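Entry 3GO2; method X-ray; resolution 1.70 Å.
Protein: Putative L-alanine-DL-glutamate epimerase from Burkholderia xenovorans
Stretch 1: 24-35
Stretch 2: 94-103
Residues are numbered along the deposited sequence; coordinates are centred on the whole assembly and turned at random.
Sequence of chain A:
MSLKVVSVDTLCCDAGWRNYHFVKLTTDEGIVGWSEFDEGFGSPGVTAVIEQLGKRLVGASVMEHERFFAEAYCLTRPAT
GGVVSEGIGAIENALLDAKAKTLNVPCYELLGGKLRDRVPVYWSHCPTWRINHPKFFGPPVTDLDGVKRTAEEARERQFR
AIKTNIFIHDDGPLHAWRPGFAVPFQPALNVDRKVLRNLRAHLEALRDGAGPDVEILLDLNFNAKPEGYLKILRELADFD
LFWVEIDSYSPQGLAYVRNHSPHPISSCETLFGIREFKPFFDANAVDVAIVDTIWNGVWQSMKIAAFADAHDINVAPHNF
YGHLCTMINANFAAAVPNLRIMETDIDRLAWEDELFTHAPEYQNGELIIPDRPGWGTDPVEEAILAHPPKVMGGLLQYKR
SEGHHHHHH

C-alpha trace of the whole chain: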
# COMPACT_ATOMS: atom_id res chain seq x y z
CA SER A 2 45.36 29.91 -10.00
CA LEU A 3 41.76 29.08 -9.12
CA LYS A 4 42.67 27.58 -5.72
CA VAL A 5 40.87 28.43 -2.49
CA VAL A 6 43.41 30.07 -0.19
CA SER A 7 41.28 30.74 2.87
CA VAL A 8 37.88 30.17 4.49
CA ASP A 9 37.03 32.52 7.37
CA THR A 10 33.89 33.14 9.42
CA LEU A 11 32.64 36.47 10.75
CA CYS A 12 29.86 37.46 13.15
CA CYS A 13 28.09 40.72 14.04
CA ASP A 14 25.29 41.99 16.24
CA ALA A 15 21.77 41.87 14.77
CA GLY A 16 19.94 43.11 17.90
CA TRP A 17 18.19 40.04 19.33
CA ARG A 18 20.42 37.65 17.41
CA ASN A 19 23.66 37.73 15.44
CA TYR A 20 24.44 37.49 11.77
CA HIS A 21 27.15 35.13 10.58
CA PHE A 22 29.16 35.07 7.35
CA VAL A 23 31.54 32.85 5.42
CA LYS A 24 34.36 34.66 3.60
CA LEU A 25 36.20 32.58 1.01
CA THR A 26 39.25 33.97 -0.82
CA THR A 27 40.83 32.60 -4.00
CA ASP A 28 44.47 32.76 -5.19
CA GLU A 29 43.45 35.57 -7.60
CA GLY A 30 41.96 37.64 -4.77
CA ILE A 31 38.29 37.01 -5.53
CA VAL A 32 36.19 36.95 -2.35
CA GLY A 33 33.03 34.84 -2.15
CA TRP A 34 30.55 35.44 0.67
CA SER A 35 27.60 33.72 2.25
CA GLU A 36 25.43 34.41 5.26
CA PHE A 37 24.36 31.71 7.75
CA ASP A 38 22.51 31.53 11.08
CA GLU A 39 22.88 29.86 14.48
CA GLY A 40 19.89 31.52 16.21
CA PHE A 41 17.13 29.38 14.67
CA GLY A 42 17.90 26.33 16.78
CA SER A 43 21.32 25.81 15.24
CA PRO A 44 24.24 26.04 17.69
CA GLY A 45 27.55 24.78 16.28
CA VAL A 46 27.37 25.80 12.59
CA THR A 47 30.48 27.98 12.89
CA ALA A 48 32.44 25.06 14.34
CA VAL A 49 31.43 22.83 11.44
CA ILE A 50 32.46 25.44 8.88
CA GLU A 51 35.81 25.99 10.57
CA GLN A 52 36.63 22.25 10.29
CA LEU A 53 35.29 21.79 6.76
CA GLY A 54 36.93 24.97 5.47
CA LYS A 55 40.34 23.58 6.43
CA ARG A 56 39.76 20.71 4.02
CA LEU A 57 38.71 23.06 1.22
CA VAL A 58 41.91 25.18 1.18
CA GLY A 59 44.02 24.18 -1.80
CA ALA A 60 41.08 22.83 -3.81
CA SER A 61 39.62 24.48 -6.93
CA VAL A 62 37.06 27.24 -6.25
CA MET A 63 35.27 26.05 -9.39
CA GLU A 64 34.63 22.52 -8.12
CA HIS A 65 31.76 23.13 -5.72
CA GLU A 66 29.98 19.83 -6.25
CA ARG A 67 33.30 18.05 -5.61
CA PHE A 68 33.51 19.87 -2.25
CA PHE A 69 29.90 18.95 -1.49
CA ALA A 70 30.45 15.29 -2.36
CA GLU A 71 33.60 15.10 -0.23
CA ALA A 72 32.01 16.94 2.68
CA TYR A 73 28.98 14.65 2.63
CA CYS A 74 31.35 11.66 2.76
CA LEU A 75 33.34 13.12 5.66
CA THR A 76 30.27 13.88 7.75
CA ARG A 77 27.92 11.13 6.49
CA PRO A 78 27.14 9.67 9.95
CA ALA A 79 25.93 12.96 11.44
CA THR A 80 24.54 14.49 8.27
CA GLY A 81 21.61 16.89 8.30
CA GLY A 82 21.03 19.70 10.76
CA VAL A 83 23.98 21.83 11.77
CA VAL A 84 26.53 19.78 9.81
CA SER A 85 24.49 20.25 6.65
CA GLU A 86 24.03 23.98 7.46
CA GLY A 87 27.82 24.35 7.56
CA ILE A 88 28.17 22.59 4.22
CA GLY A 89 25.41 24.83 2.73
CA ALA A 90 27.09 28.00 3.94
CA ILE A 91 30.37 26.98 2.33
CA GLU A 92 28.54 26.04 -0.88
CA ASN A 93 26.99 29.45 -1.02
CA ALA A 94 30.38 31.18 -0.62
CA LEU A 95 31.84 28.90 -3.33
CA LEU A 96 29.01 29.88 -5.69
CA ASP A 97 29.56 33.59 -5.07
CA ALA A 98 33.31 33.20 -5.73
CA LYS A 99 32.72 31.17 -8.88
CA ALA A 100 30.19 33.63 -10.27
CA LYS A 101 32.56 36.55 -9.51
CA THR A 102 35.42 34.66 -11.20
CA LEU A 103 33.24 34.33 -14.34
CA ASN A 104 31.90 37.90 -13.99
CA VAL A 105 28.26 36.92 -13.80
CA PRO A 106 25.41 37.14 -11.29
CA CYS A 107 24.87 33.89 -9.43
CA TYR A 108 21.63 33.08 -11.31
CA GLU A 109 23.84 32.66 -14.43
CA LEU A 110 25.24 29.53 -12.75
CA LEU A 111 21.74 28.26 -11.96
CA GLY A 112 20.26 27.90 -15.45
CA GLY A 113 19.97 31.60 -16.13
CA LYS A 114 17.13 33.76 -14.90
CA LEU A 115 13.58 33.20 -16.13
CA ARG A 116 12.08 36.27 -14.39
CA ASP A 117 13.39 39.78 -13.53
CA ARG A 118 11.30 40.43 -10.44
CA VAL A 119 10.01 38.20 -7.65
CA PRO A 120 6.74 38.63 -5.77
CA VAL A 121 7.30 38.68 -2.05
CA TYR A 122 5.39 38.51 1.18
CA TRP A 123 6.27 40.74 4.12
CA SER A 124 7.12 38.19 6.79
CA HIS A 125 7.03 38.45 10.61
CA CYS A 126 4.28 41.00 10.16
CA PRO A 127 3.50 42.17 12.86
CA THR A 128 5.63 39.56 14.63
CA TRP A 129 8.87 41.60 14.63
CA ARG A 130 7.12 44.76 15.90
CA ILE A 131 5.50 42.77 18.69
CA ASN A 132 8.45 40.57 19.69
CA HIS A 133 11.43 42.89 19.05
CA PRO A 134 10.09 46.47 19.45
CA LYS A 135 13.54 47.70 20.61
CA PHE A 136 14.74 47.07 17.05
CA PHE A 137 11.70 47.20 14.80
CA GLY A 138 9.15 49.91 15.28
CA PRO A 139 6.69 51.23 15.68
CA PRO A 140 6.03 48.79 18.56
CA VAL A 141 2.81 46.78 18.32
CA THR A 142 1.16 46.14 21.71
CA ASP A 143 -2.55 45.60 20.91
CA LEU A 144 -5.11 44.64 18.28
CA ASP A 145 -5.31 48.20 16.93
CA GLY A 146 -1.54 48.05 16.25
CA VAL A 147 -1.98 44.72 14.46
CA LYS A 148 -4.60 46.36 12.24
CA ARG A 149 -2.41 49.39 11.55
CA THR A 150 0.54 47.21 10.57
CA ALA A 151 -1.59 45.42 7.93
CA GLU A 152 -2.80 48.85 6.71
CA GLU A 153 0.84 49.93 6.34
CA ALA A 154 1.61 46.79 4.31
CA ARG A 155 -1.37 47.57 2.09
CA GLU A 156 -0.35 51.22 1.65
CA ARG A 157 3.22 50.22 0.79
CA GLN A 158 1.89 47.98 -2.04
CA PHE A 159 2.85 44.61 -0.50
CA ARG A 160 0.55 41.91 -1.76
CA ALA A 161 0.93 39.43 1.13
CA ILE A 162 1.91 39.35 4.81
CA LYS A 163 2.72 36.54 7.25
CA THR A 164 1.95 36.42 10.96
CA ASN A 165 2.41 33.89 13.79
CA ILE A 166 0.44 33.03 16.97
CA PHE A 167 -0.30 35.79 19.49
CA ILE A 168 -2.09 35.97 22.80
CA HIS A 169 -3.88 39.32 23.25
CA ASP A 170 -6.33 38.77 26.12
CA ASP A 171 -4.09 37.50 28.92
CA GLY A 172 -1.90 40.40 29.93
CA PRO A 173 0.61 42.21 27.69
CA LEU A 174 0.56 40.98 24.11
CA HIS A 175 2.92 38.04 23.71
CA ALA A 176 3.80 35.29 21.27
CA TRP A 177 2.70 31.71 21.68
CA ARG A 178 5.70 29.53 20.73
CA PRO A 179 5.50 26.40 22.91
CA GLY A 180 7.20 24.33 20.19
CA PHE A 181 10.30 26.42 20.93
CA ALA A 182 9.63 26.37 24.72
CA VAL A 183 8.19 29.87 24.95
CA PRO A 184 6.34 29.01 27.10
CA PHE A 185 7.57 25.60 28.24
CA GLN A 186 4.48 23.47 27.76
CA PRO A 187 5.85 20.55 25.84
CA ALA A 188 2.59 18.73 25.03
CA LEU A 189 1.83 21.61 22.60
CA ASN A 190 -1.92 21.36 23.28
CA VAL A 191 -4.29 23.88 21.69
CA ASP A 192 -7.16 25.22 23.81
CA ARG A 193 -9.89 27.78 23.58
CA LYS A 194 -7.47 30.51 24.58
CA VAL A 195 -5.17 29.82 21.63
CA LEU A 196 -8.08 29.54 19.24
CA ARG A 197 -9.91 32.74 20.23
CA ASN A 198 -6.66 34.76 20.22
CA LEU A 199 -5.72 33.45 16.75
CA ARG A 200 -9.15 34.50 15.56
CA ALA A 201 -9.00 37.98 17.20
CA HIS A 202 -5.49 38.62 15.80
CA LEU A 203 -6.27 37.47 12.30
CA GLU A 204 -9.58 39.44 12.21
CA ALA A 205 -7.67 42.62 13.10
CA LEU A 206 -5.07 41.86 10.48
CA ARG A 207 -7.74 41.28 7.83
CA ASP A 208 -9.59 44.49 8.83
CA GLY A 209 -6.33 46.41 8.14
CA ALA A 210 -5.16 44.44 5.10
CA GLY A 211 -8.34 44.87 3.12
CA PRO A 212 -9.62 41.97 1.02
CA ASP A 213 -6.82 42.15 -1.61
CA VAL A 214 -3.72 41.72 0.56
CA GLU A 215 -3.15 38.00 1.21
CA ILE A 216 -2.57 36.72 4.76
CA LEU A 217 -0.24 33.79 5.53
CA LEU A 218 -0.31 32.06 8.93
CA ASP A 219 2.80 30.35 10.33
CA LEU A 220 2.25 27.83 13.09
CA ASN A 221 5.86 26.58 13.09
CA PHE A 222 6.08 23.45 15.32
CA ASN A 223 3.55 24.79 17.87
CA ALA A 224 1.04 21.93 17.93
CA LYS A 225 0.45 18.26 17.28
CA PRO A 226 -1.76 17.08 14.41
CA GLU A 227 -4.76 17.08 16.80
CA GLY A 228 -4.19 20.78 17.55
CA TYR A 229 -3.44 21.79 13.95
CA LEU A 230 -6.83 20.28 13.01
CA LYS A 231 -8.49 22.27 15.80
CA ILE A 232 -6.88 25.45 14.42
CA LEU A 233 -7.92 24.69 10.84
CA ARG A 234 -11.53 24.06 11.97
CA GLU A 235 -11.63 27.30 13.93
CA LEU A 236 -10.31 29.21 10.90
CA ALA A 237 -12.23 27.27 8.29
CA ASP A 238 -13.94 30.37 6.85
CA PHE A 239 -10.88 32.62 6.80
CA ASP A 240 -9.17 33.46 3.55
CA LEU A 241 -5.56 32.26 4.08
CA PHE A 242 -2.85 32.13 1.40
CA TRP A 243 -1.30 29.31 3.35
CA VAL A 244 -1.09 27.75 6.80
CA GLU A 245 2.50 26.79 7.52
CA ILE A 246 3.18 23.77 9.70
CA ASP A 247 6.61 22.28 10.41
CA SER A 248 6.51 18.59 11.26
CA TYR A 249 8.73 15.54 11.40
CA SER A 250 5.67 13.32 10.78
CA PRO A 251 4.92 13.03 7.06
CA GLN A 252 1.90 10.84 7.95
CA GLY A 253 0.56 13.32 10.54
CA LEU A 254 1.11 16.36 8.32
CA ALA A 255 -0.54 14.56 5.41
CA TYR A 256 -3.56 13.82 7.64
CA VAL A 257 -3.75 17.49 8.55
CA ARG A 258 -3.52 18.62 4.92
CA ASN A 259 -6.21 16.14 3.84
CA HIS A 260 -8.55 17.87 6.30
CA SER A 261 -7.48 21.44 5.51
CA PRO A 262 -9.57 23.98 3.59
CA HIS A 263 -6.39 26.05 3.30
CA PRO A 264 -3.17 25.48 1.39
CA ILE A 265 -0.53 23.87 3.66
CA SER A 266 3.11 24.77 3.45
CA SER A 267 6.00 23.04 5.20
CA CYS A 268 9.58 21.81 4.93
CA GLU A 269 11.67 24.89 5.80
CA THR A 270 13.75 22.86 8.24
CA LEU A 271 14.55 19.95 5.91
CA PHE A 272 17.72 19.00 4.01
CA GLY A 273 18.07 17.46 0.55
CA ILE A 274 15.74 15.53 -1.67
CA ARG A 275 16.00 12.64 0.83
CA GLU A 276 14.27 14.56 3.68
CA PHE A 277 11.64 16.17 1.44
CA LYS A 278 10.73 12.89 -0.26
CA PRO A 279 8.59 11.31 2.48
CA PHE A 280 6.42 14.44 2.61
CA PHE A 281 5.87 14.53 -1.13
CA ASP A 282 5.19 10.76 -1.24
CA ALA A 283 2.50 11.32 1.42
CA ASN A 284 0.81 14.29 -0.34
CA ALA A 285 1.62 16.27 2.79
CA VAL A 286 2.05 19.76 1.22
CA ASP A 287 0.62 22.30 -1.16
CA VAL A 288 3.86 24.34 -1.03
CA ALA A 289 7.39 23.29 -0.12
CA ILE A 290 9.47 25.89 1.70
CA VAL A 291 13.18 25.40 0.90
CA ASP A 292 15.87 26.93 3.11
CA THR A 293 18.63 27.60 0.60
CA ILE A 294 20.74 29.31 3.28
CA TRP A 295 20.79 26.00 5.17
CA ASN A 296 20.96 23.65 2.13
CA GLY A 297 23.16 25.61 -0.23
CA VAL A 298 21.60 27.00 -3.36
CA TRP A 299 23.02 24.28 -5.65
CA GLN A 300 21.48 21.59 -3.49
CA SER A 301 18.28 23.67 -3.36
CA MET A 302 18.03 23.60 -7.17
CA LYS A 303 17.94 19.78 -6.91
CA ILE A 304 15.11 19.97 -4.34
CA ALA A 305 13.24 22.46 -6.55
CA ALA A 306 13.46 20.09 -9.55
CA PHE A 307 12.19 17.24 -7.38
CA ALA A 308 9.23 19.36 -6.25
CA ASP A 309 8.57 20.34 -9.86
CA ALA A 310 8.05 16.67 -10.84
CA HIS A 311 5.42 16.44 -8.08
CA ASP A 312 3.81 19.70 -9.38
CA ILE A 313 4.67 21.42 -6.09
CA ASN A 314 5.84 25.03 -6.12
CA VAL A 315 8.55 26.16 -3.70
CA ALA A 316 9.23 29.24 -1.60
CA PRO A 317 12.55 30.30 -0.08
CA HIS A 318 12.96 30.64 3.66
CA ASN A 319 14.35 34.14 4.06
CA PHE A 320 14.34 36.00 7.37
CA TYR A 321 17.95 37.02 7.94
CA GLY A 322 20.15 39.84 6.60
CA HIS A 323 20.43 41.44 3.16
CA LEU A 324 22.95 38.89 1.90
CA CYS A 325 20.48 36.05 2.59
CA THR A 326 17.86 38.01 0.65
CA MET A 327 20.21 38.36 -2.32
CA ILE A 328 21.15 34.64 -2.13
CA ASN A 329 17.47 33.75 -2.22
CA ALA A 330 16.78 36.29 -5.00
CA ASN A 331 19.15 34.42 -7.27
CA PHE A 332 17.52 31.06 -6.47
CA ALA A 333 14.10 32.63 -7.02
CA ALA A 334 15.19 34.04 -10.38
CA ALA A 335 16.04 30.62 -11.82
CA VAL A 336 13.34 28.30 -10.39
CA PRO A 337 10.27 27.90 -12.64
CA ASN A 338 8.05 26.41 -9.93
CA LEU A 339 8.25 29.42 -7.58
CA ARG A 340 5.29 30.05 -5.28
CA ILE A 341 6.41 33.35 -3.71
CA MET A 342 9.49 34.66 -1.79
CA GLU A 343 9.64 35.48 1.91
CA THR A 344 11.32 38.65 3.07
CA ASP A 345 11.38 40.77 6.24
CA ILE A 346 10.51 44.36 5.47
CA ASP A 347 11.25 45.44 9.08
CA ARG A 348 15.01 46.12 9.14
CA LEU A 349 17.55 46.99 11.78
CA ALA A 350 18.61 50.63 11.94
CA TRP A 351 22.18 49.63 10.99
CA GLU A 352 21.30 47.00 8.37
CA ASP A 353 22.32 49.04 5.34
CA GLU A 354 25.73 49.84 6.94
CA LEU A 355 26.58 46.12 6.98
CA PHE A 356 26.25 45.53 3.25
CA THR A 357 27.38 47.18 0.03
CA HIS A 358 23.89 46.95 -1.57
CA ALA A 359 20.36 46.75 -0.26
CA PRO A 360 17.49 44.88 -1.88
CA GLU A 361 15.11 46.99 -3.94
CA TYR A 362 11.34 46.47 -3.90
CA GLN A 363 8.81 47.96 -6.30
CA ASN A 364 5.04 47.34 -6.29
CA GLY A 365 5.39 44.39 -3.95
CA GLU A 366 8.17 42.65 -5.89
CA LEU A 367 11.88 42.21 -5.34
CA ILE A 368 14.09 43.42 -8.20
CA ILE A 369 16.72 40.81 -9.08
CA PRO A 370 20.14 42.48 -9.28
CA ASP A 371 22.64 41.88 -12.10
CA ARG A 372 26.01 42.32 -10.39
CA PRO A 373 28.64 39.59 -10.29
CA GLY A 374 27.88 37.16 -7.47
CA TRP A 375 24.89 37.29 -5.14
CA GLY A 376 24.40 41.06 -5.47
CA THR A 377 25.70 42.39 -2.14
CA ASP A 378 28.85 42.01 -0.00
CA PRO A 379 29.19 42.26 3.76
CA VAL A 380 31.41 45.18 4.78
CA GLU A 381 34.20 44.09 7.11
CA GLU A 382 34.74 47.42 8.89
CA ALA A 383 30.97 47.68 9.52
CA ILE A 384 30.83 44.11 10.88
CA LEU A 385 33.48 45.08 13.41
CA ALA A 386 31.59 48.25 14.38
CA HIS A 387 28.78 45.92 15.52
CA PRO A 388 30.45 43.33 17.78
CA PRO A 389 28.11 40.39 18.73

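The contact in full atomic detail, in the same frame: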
# COMPACT_ATOMS: atom_id res chain seq x y z
N LYS A 24 33.52 33.87 4.50
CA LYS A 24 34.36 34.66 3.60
C LYS A 24 35.41 33.74 3.00
O LYS A 24 36.27 33.23 3.72
CB LYS A 24 35.06 35.79 4.36
CG LYS A 24 35.90 36.64 3.45
CD LYS A 24 36.75 37.63 4.24
CE LYS A 24 37.40 38.61 3.32
NZ LYS A 24 38.31 39.52 4.12
N LEU A 25 35.33 33.52 1.70
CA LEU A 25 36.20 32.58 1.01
C LEU A 25 37.04 33.37 0.03
O LEU A 25 36.50 34.13 -0.78
CB LEU A 25 35.33 31.55 0.28
CG LEU A 25 36.02 30.45 -0.52
CD1 LEU A 25 35.04 29.24 -0.60
CD2 LEU A 25 36.48 30.92 -1.92
N THR A 26 38.36 33.20 0.07
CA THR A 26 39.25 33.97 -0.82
C THR A 26 39.98 33.02 -1.74
O THR A 26 40.44 31.97 -1.30
CB THR A 26 40.30 34.78 0.04
OG1 THR A 26 39.63 35.65 0.96
CG2 THR A 26 41.22 35.64 -0.87
N THR A 27 40.10 33.40 -3.02
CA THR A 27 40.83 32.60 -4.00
C THR A 27 42.26 33.14 -4.21
O THR A 27 42.59 34.24 -3.79
CB THR A 27 40.10 32.59 -5.35
OG1 THR A 27 40.27 33.83 -6.02
CG2 THR A 27 38.60 32.37 -5.15
N ASP A 28 43.08 32.36 -4.91
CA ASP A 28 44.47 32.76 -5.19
C ASP A 28 44.55 34.06 -6.00
O ASP A 28 45.54 34.80 -5.87
CB ASP A 28 45.21 31.64 -5.92
CG ASP A 28 46.64 32.01 -6.26
OD1 ASP A 28 47.47 32.04 -5.33
OD2 ASP A 28 46.91 32.30 -7.44
N GLU A 29 43.51 34.35 -6.78
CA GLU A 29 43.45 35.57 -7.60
C GLU A 29 42.91 36.77 -6.84
O GLU A 29 42.82 37.86 -7.40
CB GLU A 29 42.51 35.35 -8.80
CG GLU A 29 42.87 34.17 -9.67
CD GLU A 29 43.87 34.49 -10.77
OE1 GLU A 29 44.14 35.69 -11.01
OE2 GLU A 29 44.39 33.53 -11.38
N GLY A 30 42.52 36.57 -5.58
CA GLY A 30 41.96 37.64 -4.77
C GLY A 30 40.47 37.86 -4.86
O GLY A 30 39.96 38.82 -4.31
N ILE A 31 39.76 36.95 -5.51
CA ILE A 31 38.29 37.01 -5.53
C ILE A 31 37.79 36.57 -4.16
O ILE A 31 38.32 35.60 -3.60
CB ILE A 31 37.69 36.07 -6.59
CG1 ILE A 31 38.11 36.50 -8.01
CG2 ILE A 31 36.16 36.04 -6.47
CD1 ILE A 31 37.38 37.67 -8.52
N VAL A 32 36.79 37.28 -3.63
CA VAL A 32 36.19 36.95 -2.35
C VAL A 32 34.73 36.55 -2.56
O VAL A 32 33.96 37.34 -3.11
CB VAL A 32 36.26 38.10 -1.35
CG1 VAL A 32 35.54 37.76 -0.06
CG2 VAL A 32 37.73 38.48 -1.09
N GLY A 33 34.40 35.33 -2.16
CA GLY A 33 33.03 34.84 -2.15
C GLY A 33 32.49 34.89 -0.72
O GLY A 33 33.20 34.56 0.24
N TRP A 34 31.22 35.29 -0.61
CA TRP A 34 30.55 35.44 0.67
C TRP A 34 29.26 34.65 0.73
O TRP A 34 28.55 34.50 -0.28
CB TRP A 34 30.12 36.90 0.86
CG TRP A 34 31.22 37.90 1.09
CD1 TRP A 34 31.78 38.75 0.17
CD2 TRP A 34 31.84 38.20 2.34
NE1 TRP A 34 32.71 39.55 0.77
CE2 TRP A 34 32.77 39.23 2.10
CE3 TRP A 34 31.71 37.69 3.63
CZ2 TRP A 34 33.55 39.75 3.11
CZ3 TRP A 34 32.49 38.22 4.63
CH2 TRP A 34 33.40 39.25 4.36
N SER A 35 28.97 34.15 1.92
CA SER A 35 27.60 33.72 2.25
C SER A 35 27.22 34.22 3.62
O SER A 35 28.05 34.73 4.38
CB SER A 35 27.50 32.19 2.20
OG SER A 35 28.23 31.61 3.27
N ALA A 94 29.21 30.32 -0.43
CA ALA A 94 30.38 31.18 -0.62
C ALA A 94 31.15 30.75 -1.86
O ALA A 94 31.65 31.59 -2.60
CB ALA A 94 31.29 31.15 0.64
N LEU A 95 31.21 29.44 -2.10
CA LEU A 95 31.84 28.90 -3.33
C LEU A 95 31.10 29.42 -4.56
O LEU A 95 31.72 29.83 -5.55
CB LEU A 95 31.86 27.38 -3.31
CG LEU A 95 32.92 26.67 -2.48
CD1 LEU A 95 32.63 25.19 -2.30
CD2 LEU A 95 34.28 26.84 -3.17
N LEU A 96 29.77 29.41 -4.53
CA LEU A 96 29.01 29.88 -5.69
C LEU A 96 29.28 31.35 -5.97
O LEU A 96 29.50 31.75 -7.12
CB LEU A 96 27.52 29.64 -5.50
CG LEU A 96 27.06 28.19 -5.54
CD1 LEU A 96 25.62 28.12 -5.00
CD2 LEU A 96 27.17 27.59 -6.97
N ASP A 97 29.28 32.16 -4.91
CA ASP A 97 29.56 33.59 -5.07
C ASP A 97 30.94 33.79 -5.74
O ASP A 97 31.12 34.61 -6.68
CB ASP A 97 29.56 34.27 -3.71
CG ASP A 97 29.52 35.78 -3.81
OD1 ASP A 97 28.87 36.32 -4.74
OD2 ASP A 97 30.14 36.44 -2.93
N ALA A 98 31.94 33.07 -5.23
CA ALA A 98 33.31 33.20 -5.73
C ALA A 98 33.42 32.74 -7.19
O ALA A 98 34.11 33.36 -8.01
CB ALA A 98 34.29 32.44 -4.84
N LYS A 99 32.73 31.66 -7.53
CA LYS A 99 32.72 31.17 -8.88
C LYS A 99 32.05 32.14 -9.84
O LYS A 99 32.58 32.43 -10.91
CB LYS A 99 32.02 29.82 -8.94
CG LYS A 99 32.02 29.20 -10.34
CD LYS A 99 31.59 27.74 -10.31
CE LYS A 99 31.78 27.04 -11.64
NZ LYS A 99 31.57 25.54 -11.66
N ALA A 100 30.88 32.66 -9.46
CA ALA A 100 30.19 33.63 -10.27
C ALA A 100 31.05 34.89 -10.46
O ALA A 100 31.16 35.39 -11.56
CB ALA A 100 28.83 33.99 -9.67
N LYS A 101 31.67 35.37 -9.39
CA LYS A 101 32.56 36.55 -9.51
C LYS A 101 33.74 36.26 -10.43
O LYS A 101 34.18 37.13 -11.24
CB LYS A 101 33.02 37.00 -8.12
CG LYS A 101 31.92 37.78 -7.37
CD LYS A 101 32.24 37.89 -5.88
CE LYS A 101 31.28 38.79 -5.20
NZ LYS A 101 31.48 38.81 -3.69
N THR A 102 34.28 35.05 -10.34
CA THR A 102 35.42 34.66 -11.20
C THR A 102 35.02 34.72 -12.66
O THR A 102 35.82 35.16 -13.53
CB THR A 102 35.95 33.26 -10.84
OG1 THR A 102 36.46 33.27 -9.50
CG2 THR A 102 37.04 32.82 -11.76
N LEU A 103 33.79 34.30 -12.96
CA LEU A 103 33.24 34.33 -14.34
C LEU A 103 32.51 35.62 -14.72
O LEU A 103 32.03 35.76 -15.86
CB LEU A 103 32.33 33.11 -14.55
CG LEU A 103 32.97 31.75 -14.38
CD1 LEU A 103 31.90 30.64 -14.46
CD2 LEU A 103 34.08 31.54 -15.45
O HOH W 1 39.21 33.37 -8.73

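A β-hairpin, strands 24-27 and 32-35 joined by a type I turn from Thr-27 to Gly-30, lies here against the helix that includes residues 94-103. The second strand runs closer to the helix, its axis approaching to 5.6 Å against 8.4 Å for the first, and small residues make that closeness possible. The CA atoms of Gly-33 and Ala-98 are 3.9 Å apart. A CB on Gly-33 would point toward the helix and clash with Ala-94 O and Ala-98 CB, so glycine suits this place sterically. Gly-33 CA instead makes a CA-H...O contact with Ala-94 O at 3.6 Å. On the helix, Ala-94 and Ala-98 offer only methyl groups, which let the backbones draw together.

The polar contacts use backbone groups of the second strand. Trp-34 N donates to Asp-97 OD2 at 2.8 Å, with a favourable N-H...O angle of 159°, and Lys-101 NZ donates to Val-32 O at 2.9 Å. The two helical side chains are themselves joined by a salt bridge, Lys-101 NZ to Asp-97 OD2 at 2.8 Å; spaced four residues apart, about one helical turn, they lie on the same side of the helix. Asp-97 OD2 thus accepts from both the lysine and the strand amide, while the lysine, extended beyond chi1, sets NZ between OD2 and the Val-32 carbonyl. Both OD2 and NZ sit at the edge of the Trp-34 ring, near its plane.

Apolar packing fills the space between the first strand and the helix. Leu-25 points toward the helix, its CD1 lying 3.6 Å from Leu-95 CD2 and its CD2 lying 4.0 Å from Ala-98 CB. The CA-to-CB bond of Leu-95 points away from the hairpin, yet the end of its side chain comes nearer, and so the two branched side chains meet. Where the turn leads into the second strand, Ile-31 places CG2 3.7 Å from Lys-101 CB, packing against the aliphatic part of a residue whose charged end is held by Asp-97 and the Val-32 carbonyl.

A water completes the contact, lying 2.9 Å from Thr-27 OG1 and donating to Thr-102 OG1, also at 2.9 Å. Threonine suits both ends because its hydroxyl can serve several partners. Thr-27 OG1 accepts from Ile-31 N at 3.2 Å and, weakly, from Glu-29 N at 3.4 Å, bracing the turn; Thr-102 OG1 donates to Ala-98 O at 2.8 Å, one turn back along its own helix. Gly-30, with phi/psi of 88/9°, adopts a conformation in which a CB would be jammed against the preceding carbonyl oxygen.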